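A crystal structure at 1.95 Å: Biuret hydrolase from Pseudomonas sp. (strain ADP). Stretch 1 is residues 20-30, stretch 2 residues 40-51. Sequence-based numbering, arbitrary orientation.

Stretch 1 (20-30) VCEEALATIGA
Stretch 2 (40-51) CRTVERARAEAD

How do the two backbones lie against each other? Residues 20-30 are helical throughout, with phi/psi near -62/-43 up to Gly-29 and -78/-26 at Ala-30, and i to i+4 hydrogen bonds such as Leu-25 N to Cys-21 O at 2.9 Å. Stretch 2 starts extended at Cys-40 (-157/136) and Arg-41 (-113/117), turns at Thr-42 (-90/68), the N-cap position, and is helical from Val-43 to Asp-51, with phi/psi near -63/-44 and bonds such as Arg-47 N to Val-43 O at 3.0 Å. The helices run nearly antiparallel, their N-to-C directions 156° apart and their axes 9.9 Å apart at closest approach. In register, Cys-21 CA lies 6.6 Å from Ala-50 CA and Leu-25 CA 7.8 Å from Val-43 CA, so the backbones are closer at the Cys-21 pair.

What fills the space between the helices? Small side chains do so around Cys-21, whose chi1 is t and whose CA-to-CB bond points toward the other stretch. Cys-21 SG rests 3.8 Å from Ala-46 CB, and Cys-21 CB is 3.8 Å from Ala-50 CB; both alanines also point toward stretch 1. One turn along, Leu-25 (m, t) points toward stretch 2 and sets CD2 4.1 Å from CG2 of Val-43 (chi1 t), a looser apolar contact.

Where does charge enter the contact? Glu-22 and Arg-47 both leave their helices sideways, but their ends come nearer and meet in a two-pronged salt bridge. Arg-47 NE donates to Glu-22 OE2 at 2.8 Å, and Arg-47 NH2 donates to Glu-22 OE1 at 3.1 Å with a nearly straight angle of 169°. The carboxylate meets the edge of the guanidinium, near its plane, where the N-H bonds point. Glu-22 is folded (m, m, chi3 -28°), while Arg-47 starts at m and then extends (t, t, chi4 158°). Leu-25 CD1 lies 4.0 Å from Arg-47 NE, so the leucine contacts both Val-43 and the arginine.

How does the extended start of stretch 2 reach the first helix? Arg-41 points toward it, with chi1 m, then t, t and chi4 -178°. Ile-28 (m, t) places CG2 over one face of the guanidinium, 3.7 Å from Arg-41 NE. Farther out, Arg-41 NH1 comes 3.7 Å from Gly-29 CA. A water links the stretches here, donating to Leu-25 O at 3.0 Å and accepting from Arg-41 NH1 at 3.2 Å, so the arginine combines packing with a bridge to the helix backbone.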

# COMPACT_ATOMS: atom_id res chain seq x y z
N VAL A 20 -37.07 -28.60 -0.06
CA VAL A 20 -35.65 -28.60 0.28
C VAL A 20 -35.34 -27.52 1.33
O VAL A 20 -34.64 -27.79 2.30
CB VAL A 20 -34.77 -28.43 -0.96
CG1 VAL A 20 -33.31 -28.19 -0.57
CG2 VAL A 20 -34.84 -29.71 -1.80
N CYS A 21 -35.89 -26.33 1.13
CA CYS A 21 -35.78 -25.25 2.10
C CYS A 21 -36.37 -25.60 3.50
O CYS A 21 -35.72 -25.40 4.57
CB CYS A 21 -36.50 -24.01 1.51
SG CYS A 21 -36.57 -22.65 2.65
N GLU A 22 -37.59 -26.15 3.51
CA GLU A 22 -38.22 -26.56 4.76
C GLU A 22 -37.44 -27.68 5.50
O GLU A 22 -37.32 -27.62 6.72
CB GLU A 22 -39.66 -27.03 4.52
CG GLU A 22 -40.65 -25.99 4.02
CD GLU A 22 -40.80 -24.78 4.94
OE1 GLU A 22 -40.59 -24.91 6.16
OE2 GLU A 22 -41.14 -23.69 4.44
N GLU A 23 -36.85 -28.62 4.78
CA GLU A 23 -35.98 -29.61 5.40
C GLU A 23 -34.76 -28.98 6.11
O GLU A 23 -34.42 -29.36 7.24
CB GLU A 23 -35.46 -30.66 4.40
CG GLU A 23 -36.52 -31.64 3.85
CD GLU A 23 -35.94 -32.56 2.75
OE1 GLU A 23 -34.98 -33.29 3.10
OE2 GLU A 23 -36.42 -32.55 1.56
N ALA A 24 -34.11 -28.03 5.43
CA ALA A 24 -32.99 -27.36 6.05
C ALA A 24 -33.45 -26.57 7.29
O ALA A 24 -32.80 -26.64 8.34
CB ALA A 24 -32.29 -26.45 5.07
N LEU A 25 -34.56 -25.85 7.19
CA LEU A 25 -35.08 -25.15 8.34
C LEU A 25 -35.36 -26.07 9.54
O LEU A 25 -35.04 -25.73 10.68
CB LEU A 25 -36.30 -24.31 7.99
CG LEU A 25 -36.01 -23.15 7.05
CD1 LEU A 25 -37.32 -22.55 6.57
CD2 LEU A 25 -35.11 -22.11 7.70
N ALA A 26 -35.95 -27.22 9.28
CA ALA A 26 -36.26 -28.16 10.34
C ALA A 26 -34.96 -28.74 10.95
O ALA A 26 -34.85 -28.89 12.16
CB ALA A 26 -37.15 -29.27 9.80
N THR A 27 -33.96 -29.03 10.13
CA THR A 27 -32.66 -29.49 10.67
C THR A 27 -31.98 -28.43 11.55
O THR A 27 -31.46 -28.72 12.64
CB THR A 27 -31.72 -29.88 9.54
OG1 THR A 27 -32.37 -30.88 8.75
CG2 THR A 27 -30.39 -30.47 10.07
N ILE A 28 -32.05 -27.18 11.12
CA ILE A 28 -31.49 -26.09 11.91
C ILE A 28 -32.24 -26.03 13.25
O ILE A 28 -31.61 -25.95 14.32
CB ILE A 28 -31.56 -24.75 11.14
CG1 ILE A 28 -30.57 -24.81 9.97
CG2 ILE A 28 -31.23 -23.58 12.07
CD1 ILE A 28 -30.86 -23.75 8.91
N GLY A 29 -33.57 -26.07 13.19
CA GLY A 29 -34.40 -26.00 14.41
C GLY A 29 -34.04 -27.11 15.36
O GLY A 29 -33.95 -26.89 16.56
N ALA A 30 -33.83 -28.31 14.84
CA ALA A 30 -33.53 -29.45 15.71
C ALA A 30 -32.11 -29.55 16.25
O ALA A 30 -31.92 -30.15 17.31
CB ALA A 30 -33.89 -30.74 15.04
N CYS A 40 -28.65 -15.78 12.96
CA CYS A 40 -29.87 -15.23 12.44
C CYS A 40 -30.45 -16.11 11.36
O CYS A 40 -29.70 -16.67 10.57
CB CYS A 40 -29.59 -13.81 12.07
SG CYS A 40 -29.52 -13.45 10.39
N ARG A 41 -31.73 -16.34 11.39
CA ARG A 41 -32.38 -17.24 10.42
C ARG A 41 -33.30 -16.39 9.54
O ARG A 41 -34.23 -15.77 10.04
CB ARG A 41 -33.17 -18.33 11.09
CG ARG A 41 -32.31 -19.17 11.98
CD ARG A 41 -33.13 -20.25 12.69
NE ARG A 41 -32.50 -20.67 13.94
CZ ARG A 41 -32.96 -21.62 14.77
NH1 ARG A 41 -34.09 -22.29 14.52
NH2 ARG A 41 -32.28 -21.88 15.89
N THR A 42 -33.01 -16.32 8.23
CA THR A 42 -33.77 -15.50 7.29
C THR A 42 -34.93 -16.28 6.67
O THR A 42 -34.94 -16.62 5.48
CB THR A 42 -32.84 -14.90 6.21
OG1 THR A 42 -32.07 -15.94 5.58
CG2 THR A 42 -31.88 -13.92 6.89
N VAL A 43 -35.91 -16.58 7.49
CA VAL A 43 -36.91 -17.63 7.16
C VAL A 43 -37.83 -17.18 6.05
O VAL A 43 -38.09 -17.92 5.08
CB VAL A 43 -37.70 -18.02 8.43
CG1 VAL A 43 -38.84 -18.97 8.13
CG2 VAL A 43 -36.78 -18.72 9.39
N GLU A 44 -38.36 -15.99 6.19
CA GLU A 44 -39.24 -15.41 5.21
C GLU A 44 -38.53 -15.23 3.84
O GLU A 44 -39.10 -15.56 2.80
CB GLU A 44 -39.75 -14.04 5.73
CG GLU A 44 -40.85 -13.44 4.86
CD GLU A 44 -41.38 -12.06 5.31
OE1 GLU A 44 -41.23 -11.73 6.50
OE2 GLU A 44 -41.92 -11.31 4.47
N ARG A 45 -37.31 -14.73 3.85
CA ARG A 45 -36.53 -14.64 2.64
C ARG A 45 -36.26 -16.00 2.00
O ARG A 45 -36.38 -16.15 0.80
CB ARG A 45 -35.21 -13.93 2.90
CG ARG A 45 -34.38 -13.77 1.67
CD ARG A 45 -33.04 -13.21 2.02
NE ARG A 45 -32.13 -13.29 0.90
CZ ARG A 45 -31.22 -12.40 0.59
NH1 ARG A 45 -31.04 -11.31 1.32
NH2 ARG A 45 -30.49 -12.63 -0.49
N ALA A 46 -35.86 -16.98 2.79
CA ALA A 46 -35.60 -18.29 2.27
C ALA A 46 -36.81 -18.87 1.57
O ALA A 46 -36.69 -19.47 0.51
CB ALA A 46 -35.19 -19.21 3.39
N ARG A 47 -37.97 -18.75 2.22
CA ARG A 47 -39.17 -19.33 1.66
C ARG A 47 -39.56 -18.63 0.35
O ARG A 47 -39.99 -19.33 -0.56
CB ARG A 47 -40.34 -19.31 2.66
CG ARG A 47 -40.12 -20.29 3.77
CD ARG A 47 -41.05 -20.10 4.96
NE ARG A 47 -41.03 -21.27 5.83
CZ ARG A 47 -41.39 -21.27 7.11
NH1 ARG A 47 -41.82 -20.15 7.70
NH2 ARG A 47 -41.32 -22.38 7.80
N ALA A 48 -39.41 -17.31 0.29
CA ALA A 48 -39.76 -16.57 -0.94
C ALA A 48 -38.77 -16.91 -2.06
O ALA A 48 -39.20 -17.03 -3.22
CB ALA A 48 -39.77 -15.08 -0.72
N GLU A 49 -37.48 -17.08 -1.74
CA GLU A 49 -36.50 -17.48 -2.76
C GLU A 49 -36.77 -18.87 -3.34
O GLU A 49 -36.69 -19.07 -4.58
CB GLU A 49 -35.05 -17.36 -2.27
CG GLU A 49 -34.55 -15.91 -2.18
CD GLU A 49 -33.16 -15.73 -1.50
OE1 GLU A 49 -32.65 -16.66 -0.81
OE2 GLU A 49 -32.56 -14.62 -1.58
N ALA A 50 -37.09 -19.81 -2.45
CA ALA A 50 -37.39 -21.18 -2.85
C ALA A 50 -38.69 -21.20 -3.70
O ALA A 50 -38.73 -21.83 -4.81
CB ALA A 50 -37.53 -22.07 -1.61
N ASP A 51 -39.70 -20.49 -3.22
CA ASP A 51 -40.93 -20.34 -3.99
C ASP A 51 -40.67 -19.81 -5.44
O ASP A 51 -41.25 -20.31 -6.42
CB ASP A 51 -41.90 -19.41 -3.30
CG ASP A 51 -42.68 -20.11 -2.12
OD1 ASP A 51 -42.54 -21.36 -1.82
OD2 ASP A 51 -43.48 -19.37 -1.47
O HOH W 1 -35.37 -22.88 11.69